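Local coordinates for protein probable dehydrogenase (Bordetella bronchiseptica, PDB 3MOI) that probably catalyses nicotinamide-dependent oxidation or reduction of a substrate not established here, as a dehydrogenase of the Gfo/Idh/MocA type, at residues A[101-104]-A[105-109]; A[108-111]-A[112-115]; A[76-79]-A[80-84]. All coordinates share one frame; numbering follows the deposited sequence.

Contact 1 (A[101-104]-A[105-109]); sequences RDEA and DRMIE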
ATOM      1  N   ARG A 101     -20.556  -0.535 -21.868  1.00 34.39           N
ATOM      2  CA  ARG A 101     -19.712  -0.868 -22.974  1.00 34.81           C
ATOM      3  C   ARG A 101     -20.288  -0.539 -24.354  1.00 34.49           C
ATOM      4  O   ARG A 101     -19.564  -0.053 -25.235  1.00 34.08           O
ATOM      5  CB  ARG A 101     -19.388  -2.326 -22.890  1.00 36.27           C
ATOM      6  CG  ARG A 101     -18.476  -2.718 -21.660  1.00 41.13           C
ATOM      7  CD  ARG A 101     -18.537  -4.188 -21.347  1.00 51.01           C
ATOM      8  NE  ARG A 101     -17.278  -4.850 -21.724  1.00 60.17           N
ATOM      9  CZ  ARG A 101     -16.993  -5.436 -22.897  1.00 64.08           C
ATOM     10  NH1 ARG A 101     -17.894  -5.468 -23.886  1.00 64.68           N
ATOM     11  NH2 ARG A 101     -15.772  -5.993 -23.078  1.00 64.21           N
ATOM     12  N   ASP A 102     -21.571  -0.795 -24.558  1.00 33.96           N
ATOM     13  CA  ASP A 102     -22.219  -0.471 -25.806  1.00 33.88           C
ATOM     14  C   ASP A 102     -22.146   1.027 -26.084  1.00 32.76           C
ATOM     15  O   ASP A 102     -21.895   1.467 -27.228  1.00 31.57           O
ATOM     16  CB  ASP A 102     -23.706  -0.855 -25.770  1.00 34.35           C
ATOM     17  CG  ASP A 102     -23.949  -2.350 -25.725  1.00 39.46           C
ATOM     18  OD1 ASP A 102     -23.146  -3.156 -26.271  1.00 42.65           O
ATOM     19  OD2 ASP A 102     -25.025  -2.732 -25.172  1.00 47.37           O
ATOM     20  N   GLU A 103     -22.454   1.813 -25.063  1.00 31.75           N
ATOM     21  CA  GLU A 103     -22.278   3.248 -25.200  1.00 32.57           C
ATOM     22  C   GLU A 103     -20.845   3.580 -25.639  1.00 32.05           C
ATOM     23  O   GLU A 103     -20.599   4.309 -26.635  1.00 31.52           O
ATOM     24  CB  GLU A 103     -22.639   4.004 -23.922  1.00 32.57           C
ATOM     25  CG  GLU A 103     -24.166   4.059 -23.708  1.00 34.03           C
ATOM     26  CD  GLU A 103     -24.666   5.063 -22.628  1.00 34.98           C
ATOM     27  OE1 GLU A 103     -23.896   5.894 -22.128  1.00 30.19           O
ATOM     28  OE2 GLU A 103     -25.889   5.023 -22.286  1.00 39.08           O
ATOM     29  N   ALA A 104     -19.901   3.046 -24.897  1.00 31.49           N
ATOM     30  CA  ALA A 104     -18.520   3.312 -25.212  1.00 31.78           C
ATOM     31  C   ALA A 104     -18.228   2.953 -26.676  1.00 31.86           C
ATOM     32  O   ALA A 104     -17.488   3.623 -27.310  1.00 30.28           O
ATOM     33  CB  ALA A 104     -17.659   2.596 -24.312  1.00 30.82           C
ATOM     34  N   ASP A 105     -18.862   1.930 -27.217  1.00 33.15           N
ATOM     35  CA  ASP A 105     -18.641   1.578 -28.611  1.00 34.38           C
ATOM     36  C   ASP A 105     -19.282   2.596 -29.491  1.00 34.99           C
ATOM     37  O   ASP A 105     -18.701   2.946 -30.482  1.00 36.06           O
ATOM     38  CB  ASP A 105     -19.170   0.171 -28.978  1.00 33.61           C
ATOM     39  CG  ASP A 105     -18.286  -0.948 -28.410  1.00 36.48           C
ATOM     40  OD1 ASP A 105     -17.117  -0.652 -27.964  1.00 37.05           O
ATOM     41  OD2 ASP A 105     -18.739  -2.116 -28.409  1.00 36.43           O
ATOM     42  N   ARG A 106     -20.463   3.081 -29.143  1.00 35.56           N
ATOM     43  CA  ARG A 106     -21.091   4.087 -29.987  1.00 37.00           C
ATOM     44  C   ARG A 106     -20.270   5.354 -30.033  1.00 34.33           C
ATOM     45  O   ARG A 106     -20.245   6.051 -31.068  1.00 33.83           O
ATOM     46  CB  ARG A 106     -22.501   4.482 -29.511  1.00 39.39           C
ATOM     47  CG  ARG A 106     -23.637   3.442 -29.693  1.00 45.47           C
ATOM     48  CD  ARG A 106     -25.009   4.176 -29.341  1.00 52.83           C
ATOM     49  NE  ARG A 106     -25.257   5.279 -30.307  1.00 57.68           N
ATOM     50  CZ  ARG A 106     -25.930   6.413 -30.075  1.00 60.71           C
ATOM     51  NH1 ARG A 106     -26.434   6.731 -28.869  1.00 61.34           N
ATOM     52  NH2 ARG A 106     -26.072   7.265 -31.075  1.00 61.47           N
ATOM     53  N   MET A 107     -19.604   5.647 -28.932  1.00 32.35           N
ATOM     54  CA  MET A 107     -18.778   6.872 -28.811  1.00 31.60           C
ATOM     55  C   MET A 107     -17.514   6.765 -29.706  1.00 32.06           C
ATOM     56  O   MET A 107     -17.195   7.679 -30.503  1.00 32.12           O
ATOM     57  CB  MET A 107     -18.452   7.151 -27.330  1.00 31.45           C
ATOM     58  CG  MET A 107     -19.690   7.627 -26.439  1.00 29.74           C
ATOM     59  SD  MET A 107     -19.472   7.634 -24.652  1.00 26.94           S
ATOM     60  CE  MET A 107     -20.052   6.113 -24.419  1.00 29.76           C
ATOM     61  N   ILE A 108     -16.868   5.607 -29.647  1.00 31.56           N
ATOM     62  CA  ILE A 108     -15.681   5.329 -30.429  1.00 31.91           C
ATOM     63  C   ILE A 108     -16.043   5.450 -31.918  1.00 33.30           C
ATOM     64  O   ILE A 108     -15.381   6.151 -32.679  1.00 33.97           O
ATOM     65  CB  ILE A 108     -15.107   3.932 -30.037  1.00 31.98           C
ATOM     66  CG1 ILE A 108     -14.493   4.021 -28.604  1.00 29.54           C
ATOM     67  CG2 ILE A 108     -14.079   3.396 -31.044  1.00 29.00           C
ATOM     68  CD1 ILE A 108     -14.246   2.663 -27.903  1.00 23.12           C
ATOM     69  N   GLU A 109     -17.148   4.842 -32.308  1.00 33.42           N
ATOM     70  CA  GLU A 109     -17.480   4.746 -33.701  1.00 33.62           C
ATOM     71  C   GLU A 109     -17.793   6.140 -34.257  1.00 31.65           C
ATOM     72  O   GLU A 109     -17.294   6.537 -35.310  1.00 29.98           O
ATOM     73  CB  GLU A 109     -18.572   3.695 -33.896  1.00 34.52           C
ATOM     74  CG  GLU A 109     -18.093   2.266 -33.482  1.00 40.08           C
ATOM     75  CD  GLU A 109     -19.197   1.146 -33.376  1.00 47.61           C
ATOM     76  OE1 GLU A 109     -20.415   1.443 -33.250  1.00 51.31           O
ATOM     77  OE2 GLU A 109     -18.823  -0.064 -33.417  1.00 51.81           O
TER

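Contact 2 (A[108-111]-A[112-115]); sequences IEAV and ERAG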
ATOM      1  N   ILE A 108     -16.868   5.607 -29.647  1.00 31.56           N
ATOM      2  CA  ILE A 108     -15.681   5.329 -30.429  1.00 31.91           C
ATOM      3  C   ILE A 108     -16.043   5.450 -31.918  1.00 33.30           C
ATOM      4  O   ILE A 108     -15.381   6.151 -32.679  1.00 33.97           O
ATOM      5  CB  ILE A 108     -15.107   3.932 -30.037  1.00 31.98           C
ATOM      6  CG1 ILE A 108     -14.493   4.021 -28.604  1.00 29.54           C
ATOM      7  CG2 ILE A 108     -14.079   3.396 -31.044  1.00 29.00           C
ATOM      8  CD1 ILE A 108     -14.246   2.663 -27.903  1.00 23.12           C
ATOM      9  N   GLU A 109     -17.148   4.842 -32.308  1.00 33.42           N
ATOM     10  CA  GLU A 109     -17.480   4.746 -33.701  1.00 33.62           C
ATOM     11  C   GLU A 109     -17.793   6.140 -34.257  1.00 31.65           C
ATOM     12  O   GLU A 109     -17.294   6.537 -35.310  1.00 29.98           O
ATOM     13  CB  GLU A 109     -18.572   3.695 -33.896  1.00 34.52           C
ATOM     14  CG  GLU A 109     -18.093   2.266 -33.482  1.00 40.08           C
ATOM     15  CD  GLU A 109     -19.197   1.146 -33.376  1.00 47.61           C
ATOM     16  OE1 GLU A 109     -20.415   1.443 -33.250  1.00 51.31           O
ATOM     17  OE2 GLU A 109     -18.823  -0.064 -33.417  1.00 51.81           O
ATOM     18  N   ALA A 110     -18.494   6.929 -33.466  1.00 30.71           N
ATOM     19  CA  ALA A 110     -18.811   8.300 -33.867  1.00 30.21           C
ATOM     20  C   ALA A 110     -17.550   9.175 -33.985  1.00 29.63           C
ATOM     21  O   ALA A 110     -17.372   9.907 -34.962  1.00 30.10           O
ATOM     22  CB  ALA A 110     -19.801   8.924 -32.888  1.00 29.66           C
ATOM     23  N   VAL A 111     -16.673   9.091 -33.006  1.00 29.10           N
ATOM     24  CA  VAL A 111     -15.466   9.916 -33.008  1.00 29.14           C
ATOM     25  C   VAL A 111     -14.601   9.532 -34.171  1.00 29.84           C
ATOM     26  O   VAL A 111     -14.149  10.416 -34.891  1.00 31.27           O
ATOM     27  CB  VAL A 111     -14.702   9.803 -31.646  1.00 29.73           C
ATOM     28  CG1 VAL A 111     -13.274  10.210 -31.765  1.00 27.51           C
ATOM     29  CG2 VAL A 111     -15.469  10.595 -30.569  1.00 26.78           C
ATOM     30  N   GLU A 112     -14.429   8.237 -34.408  1.00 30.27           N
ATOM     31  CA  GLU A 112     -13.528   7.760 -35.463  1.00 31.13           C
ATOM     32  C   GLU A 112     -14.058   8.090 -36.829  1.00 33.04           C
ATOM     33  O   GLU A 112     -13.332   8.626 -37.625  1.00 35.86           O
ATOM     34  CB  GLU A 112     -13.188   6.256 -35.304  1.00 30.42           C
ATOM     35  CG  GLU A 112     -12.340   6.067 -34.075  1.00 32.08           C
ATOM     36  CD  GLU A 112     -11.944   4.626 -33.714  1.00 33.82           C
ATOM     37  OE1 GLU A 112     -12.434   3.635 -34.291  1.00 35.11           O
ATOM     38  OE2 GLU A 112     -11.132   4.499 -32.776  1.00 32.28           O
ATOM     39  N   ARG A 113     -15.327   7.839 -37.092  1.00 34.46           N
ATOM     40  CA  ARG A 113     -15.957   8.209 -38.351  1.00 35.51           C
ATOM     41  C   ARG A 113     -15.990   9.711 -38.567  1.00 33.75           C
ATOM     42  O   ARG A 113     -15.898  10.204 -39.664  1.00 33.51           O
ATOM     43  CB  ARG A 113     -17.400   7.617 -38.353  1.00 37.21           C
ATOM     44  CG  ARG A 113     -18.399   7.996 -39.559  1.00 43.16           C
ATOM     45  CD  ARG A 113     -19.940   7.501 -39.267  1.00 48.24           C
ATOM     46  NE  ARG A 113     -19.911   6.180 -38.557  1.00 52.69           N
ATOM     47  CZ  ARG A 113     -20.394   5.887 -37.329  1.00 54.39           C
ATOM     48  NH1 ARG A 113     -21.057   6.779 -36.567  1.00 54.83           N
ATOM     49  NH2 ARG A 113     -20.221   4.647 -36.852  1.00 54.14           N
ATOM     50  N   ALA A 114     -16.135  10.484 -37.532  1.00 32.92           N
ATOM     51  CA  ALA A 114     -16.038  11.911 -37.769  1.00 33.05           C
ATOM     52  C   ALA A 114     -14.573  12.420 -37.986  1.00 33.54           C
ATOM     53  O   ALA A 114     -14.381  13.506 -38.533  1.00 34.74           O
ATOM     54  CB  ALA A 114     -16.735  12.725 -36.640  1.00 32.11           C
ATOM     55  N   GLY A 115     -13.558  11.699 -37.523  1.00 32.08           N
ATOM     56  CA  GLY A 115     -12.220  12.206 -37.685  1.00 32.30           C
ATOM     57  C   GLY A 115     -11.846  13.223 -36.624  1.00 32.44           C
ATOM     58  O   GLY A 115     -10.867  13.917 -36.770  1.00 33.61           O
TER

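Contact 3 (A[76-79]-A[80-84]); sequences FHCE and HVVQA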
ATOM      1  N   PHE A  76     -25.625  11.362 -19.831  1.00 35.31           N
ATOM      2  CA  PHE A  76     -25.741  12.157 -21.043  1.00 35.19           C
ATOM      3  C   PHE A  76     -24.495  12.141 -21.904  1.00 34.32           C
ATOM      4  O   PHE A  76     -24.505  12.692 -22.984  1.00 35.10           O
ATOM      5  CB  PHE A  76     -26.092  13.598 -20.684  1.00 35.76           C
ATOM      6  CG  PHE A  76     -27.459  13.746 -20.124  1.00 38.12           C
ATOM      7  CD1 PHE A  76     -28.559  13.695 -20.957  1.00 42.94           C
ATOM      8  CD2 PHE A  76     -27.657  13.879 -18.759  1.00 39.57           C
ATOM      9  CE1 PHE A  76     -29.856  13.803 -20.434  1.00 44.58           C
ATOM     10  CE2 PHE A  76     -28.910  13.956 -18.225  1.00 39.69           C
ATOM     11  CZ  PHE A  76     -30.028  13.938 -19.064  1.00 42.33           C
ATOM     12  N   HIS A  77     -23.406  11.516 -21.457  1.00 33.97           N
ATOM     13  CA  HIS A  77     -22.153  11.603 -22.217  1.00 32.97           C
ATOM     14  C   HIS A  77     -22.217  10.997 -23.599  1.00 32.71           C
ATOM     15  O   HIS A  77     -21.755  11.590 -24.554  1.00 34.27           O
ATOM     16  CB  HIS A  77     -21.035  10.966 -21.476  1.00 33.05           C
ATOM     17  CG  HIS A  77     -20.592  11.727 -20.280  1.00 30.86           C
ATOM     18  ND1 HIS A  77     -19.694  11.209 -19.377  1.00 29.32           N
ATOM     19  CD2 HIS A  77     -20.890  12.964 -19.846  1.00 32.48           C
ATOM     20  CE1 HIS A  77     -19.463  12.104 -18.434  1.00 33.10           C
ATOM     21  NE2 HIS A  77     -20.185  13.171 -18.684  1.00 32.36           N
ATOM     22  N   CYS A  78     -22.785   9.835 -23.726  1.00 32.41           N
ATOM     23  CA  CYS A  78     -22.868   9.198 -25.023  1.00 32.69           C
ATOM     24  C   CYS A  78     -23.489  10.095 -26.088  1.00 33.10           C
ATOM     25  O   CYS A  78     -22.887  10.350 -27.163  1.00 32.47           O
ATOM     26  CB  CYS A  78     -23.669   7.889 -24.942  1.00 32.80           C
ATOM     27  SG  CYS A  78     -23.745   7.042 -26.518  1.00 32.73           S
ATOM     28  N   GLU A  79     -24.694  10.569 -25.829  1.00 33.41           N
ATOM     29  CA  GLU A  79     -25.345  11.365 -26.867  1.00 34.80           C
ATOM     30  C   GLU A  79     -24.648  12.716 -27.046  1.00 33.20           C
ATOM     31  O   GLU A  79     -24.632  13.250 -28.122  1.00 31.48           O
ATOM     32  CB  GLU A  79     -26.843  11.573 -26.580  1.00 36.14           C
ATOM     33  CG  GLU A  79     -27.111  12.461 -25.349  1.00 39.62           C
ATOM     34  CD  GLU A  79     -28.581  12.417 -24.890  1.00 45.35           C
ATOM     35  OE1 GLU A  79     -29.301  13.418 -25.302  1.00 46.31           O
ATOM     36  OE2 GLU A  79     -28.980  11.406 -24.151  1.00 39.97           O
ATOM     37  N   HIS A  80     -24.071  13.249 -25.985  1.00 32.39           N
ATOM     38  CA  HIS A  80     -23.373  14.531 -26.119  1.00 32.81           C
ATOM     39  C   HIS A  80     -22.134  14.334 -27.015  1.00 31.57           C
ATOM     40  O   HIS A  80     -21.832  15.134 -27.883  1.00 31.19           O
ATOM     41  CB  HIS A  80     -23.005  15.132 -24.739  1.00 33.47           C
ATOM     42  CG  HIS A  80     -24.113  15.878 -24.053  1.00 33.60           C
ATOM     43  ND1 HIS A  80     -24.037  16.257 -22.718  1.00 35.78           N
ATOM     44  CD2 HIS A  80     -25.300  16.355 -24.515  1.00 34.15           C
ATOM     45  CE1 HIS A  80     -25.134  16.928 -22.394  1.00 37.73           C
ATOM     46  NE2 HIS A  80     -25.918  17.001 -23.464  1.00 37.07           N
ATOM     47  N   VAL A  81     -21.467  13.202 -26.861  1.00 30.68           N
ATOM     48  CA  VAL A  81     -20.289  12.926 -27.659  1.00 29.14           C
ATOM     49  C   VAL A  81     -20.638  12.649 -29.108  1.00 30.59           C
ATOM     50  O   VAL A  81     -19.979  13.164 -30.037  1.00 31.61           O
ATOM     51  CB  VAL A  81     -19.469  11.801 -27.029  1.00 29.00           C
ATOM     52  CG1 VAL A  81     -18.632  11.085 -28.084  1.00 23.78           C
ATOM     53  CG2 VAL A  81     -18.609  12.389 -25.860  1.00 25.45           C
ATOM     54  N   VAL A  82     -21.668  11.854 -29.339  1.00 31.07           N
ATOM     55  CA  VAL A  82     -22.115  11.655 -30.698  1.00 31.49           C
ATOM     56  C   VAL A  82     -22.531  12.950 -31.344  1.00 32.69           C
ATOM     57  O   VAL A  82     -22.213  13.235 -32.483  1.00 33.78           O
ATOM     58  CB  VAL A  82     -23.269  10.670 -30.738  1.00 32.41           C
ATOM     59  CG1 VAL A  82     -23.918  10.651 -32.136  1.00 29.38           C
ATOM     60  CG2 VAL A  82     -22.719   9.286 -30.274  1.00 30.10           C
ATOM     61  N   GLN A  83     -23.244  13.765 -30.620  1.00 33.97           N
ATOM     62  CA  GLN A  83     -23.722  14.980 -31.218  1.00 35.04           C
ATOM     63  C   GLN A  83     -22.553  15.889 -31.604  1.00 35.14           C
ATOM     64  O   GLN A  83     -22.527  16.425 -32.724  1.00 35.90           O
ATOM     65  CB  GLN A  83     -24.622  15.738 -30.259  1.00 35.43           C
ATOM     66  CG  GLN A  83     -26.034  15.350 -30.241  1.00 37.37           C
ATOM     67  CD  GLN A  83     -26.736  16.078 -29.129  1.00 40.15           C
ATOM     68  OE1 GLN A  83     -27.192  17.183 -29.312  1.00 47.50           O
ATOM     69  NE2 GLN A  83     -26.773  15.492 -27.967  1.00 41.72           N
ATOM     70  N   ALA A  84     -21.591  16.075 -30.705  1.00 34.63           N
ATOM     71  CA  ALA A  84     -20.457  16.946 -31.048  1.00 34.31           C
ATOM     72  C   ALA A  84     -19.677  16.391 -32.230  1.00 34.14           C
ATOM     73  O   ALA A  84     -19.304  17.136 -33.129  1.00 32.84           O
ATOM     74  CB  ALA A  84     -19.543  17.151 -29.875  1.00 34.04           C
TER

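Contact 1 (A[101-104]-A[105-109])
Ala104 and Ile108 meet one helical turn apart: the Ala104 carbonyl takes the Ile108 N-H at 162°, with Ala104 O 3.1 Å from Ile108 N. The isoleucine then lays its longer branch along the same oxygen, CG1 of Ile108 lying 3.3 Å from Ala104 O and CD1 following close by. This sets aliphatic carbon against the carbonyl oxygen of the buried Ala104, while the methyl of Ala104 touches helix 362-381 at Lys366. Asp105 opens the second segment by bonding back to Arg101, its N 2.9 Å from Arg101 O. Its CG stands anti to its own carbonyl carbon (chi1 -74°), which folds the carboxylate toward the start of the helix; Asp105 CG comes within 3.5 Å of Arg101 O. The carboxylate and the Arg101 guanidinium are not in contact; Asp105 OD1 forms a salt bridge with Lys366 and Arg101 NH2 one with Glu370. The two charges thus reach out to the same neighbouring helix in separate pairs. Glu103 contributes its carbonyl, held by Met107 with N of Met107 2.8 Å from Glu103 O. The Met107 thioether chain bends back over this turn, its CG 3.4 Å from Glu103 O, but its terminal methyl is modelled too near the Glu103 backbone and its exact place is doubtful. Met107 also packs on Val81 of helix 77-86. These are the opening turns of a regular alpha-helix, the crossover helix between strands 90-93 and 118-120 in a beta-alpha-beta unit of the Rossmann fold.

Contact 2 (A[108-111]-A[112-115])
Glu112 runs parallel to Ile108 one turn on, and the flat end of the glutamate rests on a methyl: CD of Glu112 is 3.6 Å from CG2 of Ile108. Glu112 N also bonds to Ile108 O, 2.9 Å away. The carboxylate continues outward to a salt bridge between its OE2 and Arg363; it thus has an aliphatic neighbour in Ile108 and a charged one on helix 362-381. The close-packed part of this turn is the flank of Ala110 and Val111, both buried and both touching helix 77-86 at Ser85. Ala114 prolongs that flank, its N 2.9 Å from Ala110 O. Solvent lies round Glu109 and Arg113, and the contact there is looser. Arg113 has its CG trans to N (chi1 174°) and a kink at chi3, which curl it back toward the preceding turn and set one face of its guanidinium over the Glu109 carbonyl, the oxygen Glu109 O standing 3.7 Å above the plane. That oxygen is already bonded by Arg113 N, at 3.0 Å from Glu109 O. NH2 of Arg113 touches CB of Glu109 at 3.5 Å, while the opposite charges of the two side chains stay apart. Gly115 ends the helix: its phi of 82° turns the chain out of helical geometry, and its N-H bonds weakly to Val111 O at 3.0 Å and, also weakly, to Glu112 O. This is a Schellman motif, closing the crossover helix before strand 118-120 of the Rossmann fold.

Contact 3 (A[76-79]-A[80-84])
His80 and Gln83 both hold CG opposite their own carbonyl carbon, beside N (chi1 -82° and -85°), which turns the imidazole back against CB of Phe76 and lets the extended Gln83 chain carry its amide to the Glu79 carbonyl. In the first pair CB of Phe76 lies over the face of the His80 ring, 4.2 Å from its centroid, a CH-pi contact made by the methylene and not by the phenyl. ND1 of His80 bonds to Ser72 OG, which limits rotation of the ring, and NE2 of Gln83 lies in plane at the ring's edge. In the second pair Glu79 O is gripped twice by Gln83. The backbone N of Gln83 sits 2.9 Å from Glu79 O, and NE2 of Gln83 reaches Glu79 O at 3.1 Å from the opposite face, 70° out of the carbonyl plane. On the face turned to helix 101-114, Val82 N bonds to Cys78 O at 2.9 Å, while CG2 of Val82 approaches that oxygen at 3.3 Å. His77 is buried, its ND1 bonded to Leu97 O. The arrangement takes up most of crossover helix 77-86, linking strands 67-70 and 90-93 in a beta-alpha-beta unit of the Rossmann domain.

From the N terminus, contact 3 comes first, on helix 77-86; the chain then passes through strand 90-93 and reaches helix 101-114, where contact 1 precedes contact 2. Each is local and closes just a turn or two of helix; none encloses or crosses another. Contacts 1 and 2 overlap at Ile108 and Glu109, both on helix 101-114, which contact 2 follows to its end at Gly115. Both also touch contact 3 across the two helices: Glu103, Arg106 and Met107 reach Cys78, and Ala110 and Val111 reach Val82 and Val81. Two successive crossover helices of the parallel sheet are thereby joined, and helix 362-381 lies against the second of them.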